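Long-range contact in beta sliding clamp (Borrelia burgdorferi, PDB 6DJ8), which probably encircles DNA as a head-to-tail homodimeric ring and tethers DNA polymerases and other proteins to it for processive replication: residues Phe86-Lys100 and Ile112-His126. Numbering follows the deposited sequence.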
ATOM      1  N   PHE A  86     -19.845   6.435   9.180  1.00 35.61           N
ATOM      2  CA  PHE A  86     -20.152   7.821   8.854  1.00 31.44           C
ATOM      3  C   PHE A  86     -19.174   8.363   7.829  1.00 31.64           C
ATOM      4  O   PHE A  86     -19.565   9.059   6.887  1.00 36.75           O
ATOM      5  CB  PHE A  86     -20.112   8.670  10.131  1.00 32.21           C
ATOM      6  CG  PHE A  86     -20.712  10.030   9.971  1.00 34.36           C
ATOM      7  CD1 PHE A  86     -21.768  10.241   9.103  1.00 35.57           C
ATOM      8  CD2 PHE A  86     -20.202  11.108  10.676  1.00 33.98           C
ATOM      9  CE1 PHE A  86     -22.319  11.497   8.951  1.00 31.33           C
ATOM     10  CE2 PHE A  86     -20.756  12.363  10.535  1.00 38.00           C
ATOM     11  CZ  PHE A  86     -21.819  12.555   9.663  1.00 35.18           C
ATOM     12  N   TYR A  87     -17.887   8.064   8.009  1.00 32.83           N
ATOM     13  CA  TYR A  87     -16.888   8.451   7.024  1.00 33.19           C
ATOM     14  C   TYR A  87     -17.199   7.842   5.663  1.00 34.97           C
ATOM     15  O   TYR A  87     -17.096   8.514   4.630  1.00 34.31           O
ATOM     16  CB  TYR A  87     -15.501   8.011   7.502  1.00 34.51           C
ATOM     17  CG  TYR A  87     -14.370   8.464   6.615  1.00 36.72           C
ATOM     18  CD1 TYR A  87     -14.163   9.813   6.375  1.00 33.57           C
ATOM     19  CD2 TYR A  87     -13.503   7.548   6.018  1.00 45.43           C
ATOM     20  CE1 TYR A  87     -13.125  10.254   5.565  1.00 40.94           C
ATOM     21  CE2 TYR A  87     -12.448   7.981   5.197  1.00 43.94           C
ATOM     22  CZ  TYR A  87     -12.271   9.341   4.987  1.00 45.32           C
ATOM     23  OH  TYR A  87     -11.252   9.812   4.199  1.00 51.41           O
ATOM     24  N   ASP A  88     -17.556   6.560   5.640  1.00 33.56           N
ATOM     25  CA  ASP A  88     -17.884   5.921   4.368  1.00 35.09           C
ATOM     26  C   ASP A  88     -19.057   6.615   3.694  1.00 32.33           C
ATOM     27  O   ASP A  88     -19.023   6.876   2.481  1.00 35.02           O
ATOM     28  CB  ASP A  88     -18.184   4.444   4.596  1.00 32.90           C
ATOM     29  CG  ASP A  88     -16.925   3.633   4.827  1.00 37.42           C
ATOM     30  OD1 ASP A  88     -15.825   4.177   4.613  1.00 38.95           O
ATOM     31  OD2 ASP A  88     -17.032   2.461   5.236  1.00 43.48           O
ATOM     32  N   ALA A  89     -20.085   6.967   4.475  1.00 32.73           N
ATOM     33  CA  ALA A  89     -21.252   7.648   3.922  1.00 30.50           C
ATOM     34  C   ALA A  89     -20.850   8.935   3.223  1.00 34.73           C
ATOM     35  O   ALA A  89     -21.260   9.204   2.087  1.00 31.27           O
ATOM     36  CB  ALA A  89     -22.267   7.925   5.037  1.00 30.40           C
ATOM     37  N   VAL A  90     -20.043   9.751   3.895  1.00 30.59           N
ATOM     38  CA  VAL A  90     -19.663  11.034   3.331  1.00 31.15           C
ATOM     39  C   VAL A  90     -18.737  10.848   2.118  1.00 32.37           C
ATOM     40  O   VAL A  90     -18.807  11.609   1.146  1.00 37.90           O
ATOM     41  CB  VAL A  90     -19.034  11.888   4.455  1.00 39.44           C
ATOM     42  CG1 VAL A  90     -18.343  13.094   3.899  1.00 41.10           C
ATOM     43  CG2 VAL A  90     -20.131  12.262   5.489  1.00 33.21           C
ATOM     44  N   LYS A  91     -17.849   9.853   2.157  1.00 34.75           N
ATOM     45  CA  LYS A  91     -17.076   9.531   0.957  1.00 34.10           C
ATOM     46  C   LYS A  91     -18.003   9.076  -0.166  1.00 33.37           C
ATOM     47  O   LYS A  91     -17.809   9.428  -1.341  1.00 32.18           O
ATOM     48  CB  LYS A  91     -16.050   8.434   1.251  1.00 37.14           C
ATOM     49  CG  LYS A  91     -14.694   8.961   1.719  1.00 49.43           C
ATOM     50  CD  LYS A  91     -13.628   7.870   1.880  1.00 56.92           C
ATOM     51  CE  LYS A  91     -13.002   7.422   0.538  1.00 64.80           C
ATOM     52  NZ  LYS A  91     -13.896   6.714  -0.426  1.00 68.93           N
ATOM     53  N   ALA A  92     -19.011   8.279   0.182  1.00 31.67           N
ATOM     54  CA  ALA A  92     -19.938   7.790  -0.834  1.00 34.23           C
ATOM     55  C   ALA A  92     -20.594   8.951  -1.564  1.00 35.10           C
ATOM     56  O   ALA A  92     -20.821   8.875  -2.772  1.00 36.34           O
ATOM     57  CB  ALA A  92     -20.991   6.887  -0.181  1.00 28.50           C
ATOM     58  N   PHE A  93     -20.842  10.058  -0.860  1.00 33.94           N
ATOM     59  CA  PHE A  93     -21.497  11.225  -1.426  1.00 33.92           C
ATOM     60  C   PHE A  93     -20.524  12.363  -1.755  1.00 36.52           C
ATOM     61  O   PHE A  93     -20.949  13.514  -1.882  1.00 33.58           O
ATOM     62  CB  PHE A  93     -22.605  11.696  -0.472  1.00 34.08           C
ATOM     63  CG  PHE A  93     -23.961  11.047  -0.750  1.00 36.86           C
ATOM     64  CD1 PHE A  93     -24.070   9.976  -1.631  1.00 35.26           C
ATOM     65  CD2 PHE A  93     -25.118  11.518  -0.136  1.00 39.07           C
ATOM     66  CE1 PHE A  93     -25.314   9.385  -1.900  1.00 36.48           C
ATOM     67  CE2 PHE A  93     -26.373  10.933  -0.401  1.00 38.87           C
ATOM     68  CZ  PHE A  93     -26.468   9.860  -1.286  1.00 35.08           C
ATOM     69  N   ASN A  94     -19.233  12.071  -1.939  1.00 32.14           N
ATOM     70  CA  ASN A  94     -18.298  13.156  -2.236  1.00 37.59           C
ATOM     71  C   ASN A  94     -18.580  13.868  -3.563  1.00 40.66           C
ATOM     72  O   ASN A  94     -18.023  14.946  -3.787  1.00 34.53           O
ATOM     73  CB  ASN A  94     -16.860  12.625  -2.212  1.00 39.34           C
ATOM     74  CG  ASN A  94     -16.603  11.577  -3.243  1.00 39.08           C
ATOM     75  OD1 ASN A  94     -16.914  11.740  -4.403  1.00 49.27           O
ATOM     76  ND2 ASN A  94     -16.072  10.443  -2.798  1.00 53.60           N
ATOM     77  N   PHE A  95     -19.431  13.320  -4.446  1.00 31.52           N
ATOM     78  CA  PHE A  95     -19.701  14.071  -5.671  1.00 34.74           C
ATOM     79  C   PHE A  95     -20.748  15.165  -5.474  1.00 40.94           C
ATOM     80  O   PHE A  95     -21.039  15.898  -6.426  1.00 39.38           O
ATOM     81  CB  PHE A  95     -20.095  13.126  -6.841  1.00 38.56           C
ATOM     82  CG  PHE A  95     -21.368  12.351  -6.626  1.00 42.68           C
ATOM     83  CD1 PHE A  95     -21.417  11.304  -5.727  1.00 49.22           C
ATOM     84  CD2 PHE A  95     -22.505  12.640  -7.357  1.00 54.93           C
ATOM     85  CE1 PHE A  95     -22.591  10.568  -5.540  1.00 53.91           C
ATOM     86  CE2 PHE A  95     -23.680  11.908  -7.173  1.00 57.29           C
ATOM     87  CZ  PHE A  95     -23.713  10.865  -6.264  1.00 47.42           C
ATOM     88  N   TYR A  96     -21.286  15.324  -4.268  1.00 35.53           N
ATOM     89  CA  TYR A  96     -22.119  16.472  -3.930  1.00 35.23           C
ATOM     90  C   TYR A  96     -21.280  17.537  -3.244  1.00 43.36           C
ATOM     91  O   TYR A  96     -20.476  17.233  -2.354  1.00 37.64           O
ATOM     92  CB  TYR A  96     -23.261  16.091  -2.995  1.00 37.35           C
ATOM     93  CG  TYR A  96     -24.307  15.210  -3.622  1.00 42.34           C
ATOM     94  CD1 TYR A  96     -25.077  15.653  -4.693  1.00 38.01           C
ATOM     95  CD2 TYR A  96     -24.523  13.934  -3.142  1.00 39.13           C
ATOM     96  CE1 TYR A  96     -26.043  14.840  -5.261  1.00 46.34           C
ATOM     97  CE2 TYR A  96     -25.476  13.119  -3.703  1.00 45.48           C
ATOM     98  CZ  TYR A  96     -26.226  13.576  -4.760  1.00 44.10           C
ATOM     99  OH  TYR A  96     -27.166  12.753  -5.290  1.00 44.21           O
ATOM    100  N   LYS A  97     -21.465  18.792  -3.658  1.00 40.64           N
ATOM    101  CA  LYS A  97     -20.763  19.874  -2.975  1.00 42.02           C
ATOM    102  C   LYS A  97     -21.247  20.018  -1.530  1.00 43.70           C
ATOM    103  O   LYS A  97     -20.443  20.233  -0.615  1.00 42.79           O
ATOM    104  CB  LYS A  97     -20.953  21.178  -3.752  1.00 48.56           C
ATOM    105  CG  LYS A  97     -20.385  22.399  -3.054  1.00 55.38           C
ATOM    106  CD  LYS A  97     -19.010  22.785  -3.585  1.00 63.32           C
ATOM    107  CE  LYS A  97     -18.300  23.750  -2.630  1.00 63.14           C
ATOM    108  NZ  LYS A  97     -19.191  24.873  -2.216  1.00 64.47           N
ATOM    109  N   LYS A  98     -22.551  19.853  -1.305  1.00 35.67           N
ATOM    110  CA  LYS A  98     -23.176  19.946   0.008  1.00 43.07           C
ATOM    111  C   LYS A  98     -24.092  18.753   0.227  1.00 42.38           C
ATOM    112  O   LYS A  98     -24.737  18.269  -0.712  1.00 41.31           O
ATOM    113  CB  LYS A  98     -24.009  21.229   0.132  1.00 42.60           C
ATOM    114  CG  LYS A  98     -23.207  22.498  -0.049  1.00 48.92           C
ATOM    115  CD  LYS A  98     -24.023  23.743   0.253  1.00 54.28           C
ATOM    116  CE  LYS A  98     -23.116  24.972   0.262  1.00 59.79           C
ATOM    117  NZ  LYS A  98     -23.842  26.241   0.564  1.00 63.66           N
ATOM    118  N   ILE A  99     -24.201  18.308   1.481  1.00 35.58           N
ATOM    119  CA  ILE A  99     -25.143  17.236   1.791  1.00 35.89           C
ATOM    120  C   ILE A  99     -26.076  17.671   2.914  1.00 40.65           C
ATOM    121  O   ILE A  99     -25.736  18.516   3.751  1.00 34.81           O
ATOM    122  CB  ILE A  99     -24.439  15.916   2.165  1.00 35.26           C
ATOM    123  CG1 ILE A  99     -23.353  16.166   3.227  1.00 34.84           C
ATOM    124  CG2 ILE A  99     -23.829  15.265   0.939  1.00 33.92           C
ATOM    125  CD1 ILE A  99     -22.811  14.880   3.793  1.00 36.66           C
ATOM    126  N   LYS A 100     -27.269  17.084   2.920  1.00 35.69           N
ATOM    127  CA  LYS A 100     -28.252  17.285   3.972  1.00 37.86           C
ATOM    128  C   LYS A 100     -28.276  16.007   4.796  1.00 38.32           C
ATOM    129  O   LYS A 100     -28.486  14.915   4.253  1.00 40.24           O
ATOM    130  CB  LYS A 100     -29.634  17.600   3.382  1.00 44.48           C
ATOM    131  CG  LYS A 100     -30.730  17.900   4.415  1.00 46.65           C
ATOM    132  CD  LYS A 100     -32.027  18.407   3.736  1.00 52.50           C
ATOM    133  CE  LYS A 100     -33.108  18.762   4.760  1.00 54.42           C
ATOM    134  NZ  LYS A 100     -34.439  19.085   4.138  1.00 54.29           N
ATOM    135  N   ILE A 112     -29.213  10.524   4.665  1.00 41.92           N
ATOM    136  CA  ILE A 112     -28.325  11.462   4.003  1.00 36.88           C
ATOM    137  C   ILE A 112     -28.724  11.547   2.541  1.00 42.54           C
ATOM    138  O   ILE A 112     -28.968  10.521   1.887  1.00 39.47           O
ATOM    139  CB  ILE A 112     -26.856  11.038   4.157  1.00 41.16           C
ATOM    140  CG1 ILE A 112     -26.561  10.740   5.633  1.00 38.71           C
ATOM    141  CG2 ILE A 112     -25.936  12.094   3.596  1.00 34.31           C
ATOM    142  CD1 ILE A 112     -25.075  10.490   5.955  1.00 44.15           C
ATOM    143  N   MET A 113     -28.800  12.770   2.040  1.00 35.10           N
ATOM    144  CA  MET A 113     -29.143  13.023   0.659  1.00 44.38           C
ATOM    145  C   MET A 113     -28.293  14.195   0.213  1.00 41.02           C
ATOM    146  O   MET A 113     -27.788  14.968   1.040  1.00 42.02           O
ATOM    147  CB  MET A 113     -30.649  13.312   0.499  1.00 39.52           C
ATOM    148  CG  MET A 113     -31.115  14.526   1.309  1.00 52.17           C
ATOM    149  SD  MET A 113     -32.684  14.264   2.181  1.00 72.67           S
ATOM    150  CE  MET A 113     -32.232  12.882   3.237  1.00 55.48           C
ATOM    151  N   GLY A 114     -28.100  14.314  -1.095  1.00 37.01           N
ATOM    152  CA  GLY A 114     -27.407  15.481  -1.600  1.00 40.20           C
ATOM    153  C   GLY A 114     -28.275  16.701  -1.387  1.00 45.69           C
ATOM    154  O   GLY A 114     -29.496  16.648  -1.584  1.00 45.86           O
ATOM    155  N   GLU A 115     -27.673  17.787  -0.905  1.00 43.91           N
ATOM    156  CA  GLU A 115     -28.391  19.052  -0.775  1.00 48.68           C
ATOM    157  C   GLU A 115     -28.211  19.757  -2.104  1.00 49.24           C
ATOM    158  O   GLU A 115     -27.288  20.549  -2.299  1.00 49.78           O
ATOM    159  CB  GLU A 115     -27.911  19.890   0.404  1.00 42.06           C
ATOM    160  CG  GLU A 115     -28.664  21.215   0.558  1.00 50.94           C
ATOM    161  CD  GLU A 115     -30.194  21.061   0.605  1.00 61.14           C
ATOM    162  OE1 GLU A 115     -30.702  20.049   1.139  1.00 54.88           O
ATOM    163  OE2 GLU A 115     -30.891  21.967   0.100  1.00 64.95           O
ATOM    164  N   LEU A 116     -29.081  19.423  -3.044  1.00 57.40           N
ATOM    165  CA  LEU A 116     -29.050  20.035  -4.355  1.00 55.96           C
ATOM    166  C   LEU A 116     -29.591  21.454  -4.267  1.00 58.51           C
ATOM    167  O   LEU A 116     -30.141  21.880  -3.247  1.00 59.68           O
ATOM    168  CB  LEU A 116     -29.857  19.194  -5.334  1.00 64.29           C
ATOM    169  CG  LEU A 116     -29.543  17.713  -5.132  1.00 62.50           C
ATOM    170  CD1 LEU A 116     -30.711  16.817  -5.546  1.00 69.49           C
ATOM    171  CD2 LEU A 116     -28.286  17.363  -5.899  1.00 61.33           C
ATOM    172  N   ASN A 117     -29.446  22.189  -5.359  1.00 55.97           N
ATOM    173  CA  ASN A 117     -29.887  23.574  -5.325  1.00 64.87           C
ATOM    174  C   ASN A 117     -31.383  23.717  -5.637  1.00 65.57           C
ATOM    175  O   ASN A 117     -32.027  24.654  -5.144  1.00 67.55           O
ATOM    176  CB  ASN A 117     -29.015  24.411  -6.267  1.00 66.28           C
ATOM    177  CG  ASN A 117     -27.514  24.083  -6.146  1.00 62.21           C
ATOM    178  OD1 ASN A 117     -26.781  24.096  -7.137  1.00 65.65           O
ATOM    179  ND2 ASN A 117     -27.066  23.783  -4.937  1.00 53.99           N
ATOM    180  N   ASP A 118     -31.982  22.811  -6.411  1.00 70.78           N
ATOM    181  CA  ASP A 118     -33.440  22.889  -6.459  1.00 72.84           C
ATOM    182  C   ASP A 118     -34.091  21.503  -6.421  1.00 68.05           C
ATOM    183  O   ASP A 118     -33.502  20.562  -5.877  1.00 67.01           O
ATOM    184  CB  ASP A 118     -33.890  23.786  -7.641  1.00 65.19           C
ATOM    185  CG  ASP A 118     -34.038  23.061  -8.968  1.00 56.41           C
ATOM    186  OD1 ASP A 118     -35.031  22.331  -9.128  1.00 53.12           O
ATOM    187  OD2 ASP A 118     -33.219  23.293  -9.876  1.00 47.55           O
ATOM    188  N   GLU A 119     -35.302  21.385  -6.967  1.00 58.57           N
ATOM    189  CA  GLU A 119     -36.268  20.358  -6.580  1.00 61.74           C
ATOM    190  C   GLU A 119     -35.678  18.953  -6.566  1.00 60.41           C
ATOM    191  O   GLU A 119     -34.834  18.602  -7.394  1.00 62.80           O
ATOM    192  CB  GLU A 119     -37.461  20.398  -7.538  1.00 63.42           C
ATOM    193  CG  GLU A 119     -38.768  19.941  -6.940  1.00 69.40           C
ATOM    194  CD  GLU A 119     -39.648  21.099  -6.521  1.00 64.47           C
ATOM    195  OE1 GLU A 119     -39.883  21.253  -5.309  1.00 70.04           O
ATOM    196  OE2 GLU A 119     -40.096  21.860  -7.401  1.00 69.06           O
ATOM    197  N   LYS A 120     -36.156  18.139  -5.623  1.00 62.19           N
ATOM    198  CA  LYS A 120     -35.843  16.718  -5.591  1.00 64.89           C
ATOM    199  C   LYS A 120     -36.843  15.957  -6.449  1.00 61.94           C
ATOM    200  O   LYS A 120     -38.029  16.291  -6.487  1.00 66.81           O
ATOM    201  CB  LYS A 120     -35.867  16.179  -4.162  1.00 62.48           C
ATOM    202  CG  LYS A 120     -34.826  16.807  -3.252  1.00 61.15           C
ATOM    203  CD  LYS A 120     -34.679  16.032  -1.951  1.00 67.30           C
ATOM    204  CE  LYS A 120     -33.582  16.621  -1.087  1.00 61.20           C
ATOM    205  NZ  LYS A 120     -32.340  16.822  -1.883  1.00 62.00           N
ATOM    206  N   GLU A 121     -36.353  14.946  -7.157  1.00 64.20           N
ATOM    207  CA  GLU A 121     -37.210  14.087  -7.955  1.00 60.43           C
ATOM    208  C   GLU A 121     -37.725  12.940  -7.086  1.00 60.67           C
ATOM    209  O   GLU A 121     -37.413  12.836  -5.895  1.00 53.82           O
ATOM    210  CB  GLU A 121     -36.457  13.566  -9.179  1.00 60.14           C
ATOM    211  CG  GLU A 121     -35.998  14.645 -10.162  1.00 63.88           C
ATOM    212  CD  GLU A 121     -35.186  14.077 -11.325  1.00 66.62           C
ATOM    213  OE1 GLU A 121     -34.063  13.590 -11.086  1.00 68.36           O
ATOM    214  OE2 GLU A 121     -35.671  14.110 -12.478  1.00 70.31           O
ATOM    215  N   GLU A 122     -38.521  12.059  -7.695  1.00 65.52           N
ATOM    216  CA  GLU A 122     -38.998  10.878  -6.980  1.00 61.86           C
ATOM    217  C   GLU A 122     -37.835  10.011  -6.511  1.00 55.03           C
ATOM    218  O   GLU A 122     -37.824   9.532  -5.371  1.00 56.85           O
ATOM    219  CB  GLU A 122     -39.940  10.069  -7.875  1.00 57.76           C
ATOM    220  N   TYR A 123     -36.838   9.815  -7.366  1.00 50.69           N
ATOM    221  CA  TYR A 123     -35.756   8.864  -7.125  1.00 52.04           C
ATOM    222  C   TYR A 123     -34.433   9.621  -7.047  1.00 47.36           C
ATOM    223  O   TYR A 123     -33.913  10.086  -8.064  1.00 42.37           O
ATOM    224  CB  TYR A 123     -35.740   7.789  -8.202  1.00 57.19           C
ATOM    225  CG  TYR A 123     -36.984   6.906  -8.184  1.00 64.63           C
ATOM    226  CD1 TYR A 123     -37.300   6.137  -7.064  1.00 65.83           C
ATOM    227  CD2 TYR A 123     -37.841   6.850  -9.277  1.00 69.40           C
ATOM    228  CE1 TYR A 123     -38.434   5.328  -7.036  1.00 70.89           C
ATOM    229  CE2 TYR A 123     -38.982   6.040  -9.257  1.00 75.30           C
ATOM    230  CZ  TYR A 123     -39.268   5.288  -8.128  1.00 74.06           C
ATOM    231  OH  TYR A 123     -40.388   4.487  -8.098  1.00 89.08           O
ATOM    232  N   GLU A 124     -33.916   9.788  -5.835  1.00 43.61           N
ATOM    233  CA  GLU A 124     -32.650  10.456  -5.589  1.00 42.22           C
ATOM    234  C   GLU A 124     -31.748   9.525  -4.792  1.00 41.23           C
ATOM    235  O   GLU A 124     -32.225   8.684  -4.025  1.00 40.65           O
ATOM    236  CB  GLU A 124     -32.849  11.764  -4.789  1.00 43.34           C
ATOM    237  CG  GLU A 124     -33.717  12.833  -5.453  1.00 49.60           C
ATOM    238  CD  GLU A 124     -33.038  13.470  -6.667  1.00 54.34           C
ATOM    239  OE1 GLU A 124     -33.744  14.038  -7.533  1.00 57.44           O
ATOM    240  OE2 GLU A 124     -31.791  13.414  -6.745  1.00 63.11           O
ATOM    241  N   ASP A 125     -30.440   9.693  -4.953  1.00 39.14           N
ATOM    242  CA  ASP A 125     -29.501   8.896  -4.176  1.00 39.27           C
ATOM    243  C   ASP A 125     -29.725   9.133  -2.684  1.00 38.65           C
ATOM    244  O   ASP A 125     -30.028  10.248  -2.249  1.00 35.37           O
ATOM    245  CB  ASP A 125     -28.057   9.236  -4.557  1.00 39.21           C
ATOM    246  CG  ASP A 125     -27.784   9.053  -6.043  1.00 43.80           C
ATOM    247  OD1 ASP A 125     -28.541   8.314  -6.707  1.00 44.74           O
ATOM    248  OD2 ASP A 125     -26.807   9.651  -6.546  1.00 45.16           O
ATOM    249  N   HIS A 126     -29.570   8.075  -1.894  1.00 36.83           N
ATOM    250  CA  HIS A 126     -29.964   8.113  -0.498  1.00 37.48           C
ATOM    251  C   HIS A 126     -29.153   7.097   0.288  1.00 38.79           C
ATOM    252  O   HIS A 126     -28.941   5.975  -0.175  1.00 43.23           O
ATOM    253  CB  HIS A 126     -31.465   7.820  -0.355  1.00 43.22           C
ATOM    254  CG  HIS A 126     -32.013   8.101   1.008  1.00 44.39           C
ATOM    255  ND1 HIS A 126     -32.545   9.323   1.364  1.00 50.13           N
ATOM    256  CD2 HIS A 126     -32.128   7.310   2.100  1.00 48.07           C
ATOM    257  CE1 HIS A 126     -32.963   9.271   2.617  1.00 50.16           C
ATOM    258  NE2 HIS A 126     -32.719   8.062   3.087  1.00 48.50           N
TER
HETATM  259  O   HOH W   1     -29.198  12.772  -2.990  1.00 39.90           O
HETATM  260  O   HOH W   2     -24.346  20.236  -3.420  1.00 45.93           O
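Lys100 and Met113 form an antiparallel hydrogen-bonded pair in the hairpin of strands 98-104 and 109-114, Lys100 N reaching Met113 O at 2.9 Å and Met113 N returning to Lys100 O, while the next pair, Ile99 with Gly114, is non-hydrogen-bonded. One more bond, Glu115 N to Lys98 O, extends the ladder just past the strand end. Here water 2 links Lys98 N to Glu115 O.

Gly114 CA sits over the centre of one face of Tyr96, 3.5 Å from the ring centroid and almost on its normal, a CH-pi contact. With no side chain on Gly114, the ring lies directly over its CA. With CG beside the backbone N (chi1 -68°), the tyrosine also meets Leu116 CD2 through CE1, and Phe95 CE2 lies over the opposite face, nearer the rim of the tyrosine ring. Its hydroxyl shares water 1 with Gly114 N and Asp125 O, and that water accepts from Gly114 N at 2.7 Å.

Phe93, just past the helix, pushes its ring edge between the two ends of 112-126. CE2 comes within 3.6 Å of Met113 CA, CZ meets the Asp125-His126 backbone, and CD2 touches Ile112 CG2. The other branch of Ile112 carries CD1 to Ala89 CB at 3.9 Å and to the edge of Phe86, seating helix 83-92 on the sheet.

On the Met113 face, the extended Lys100 chain passes Glu115 OE1 with its CD, while its ammonium group makes a cation-pi contact with Phe14. Asp125 OD1 accepts from Phe329 N of the second subunit, and His126 continues the sheet into that chain. Three backbone bonds and two bridging waters thus satisfy polar atoms around the packed rings, where the hairpin leads into the dimer interface.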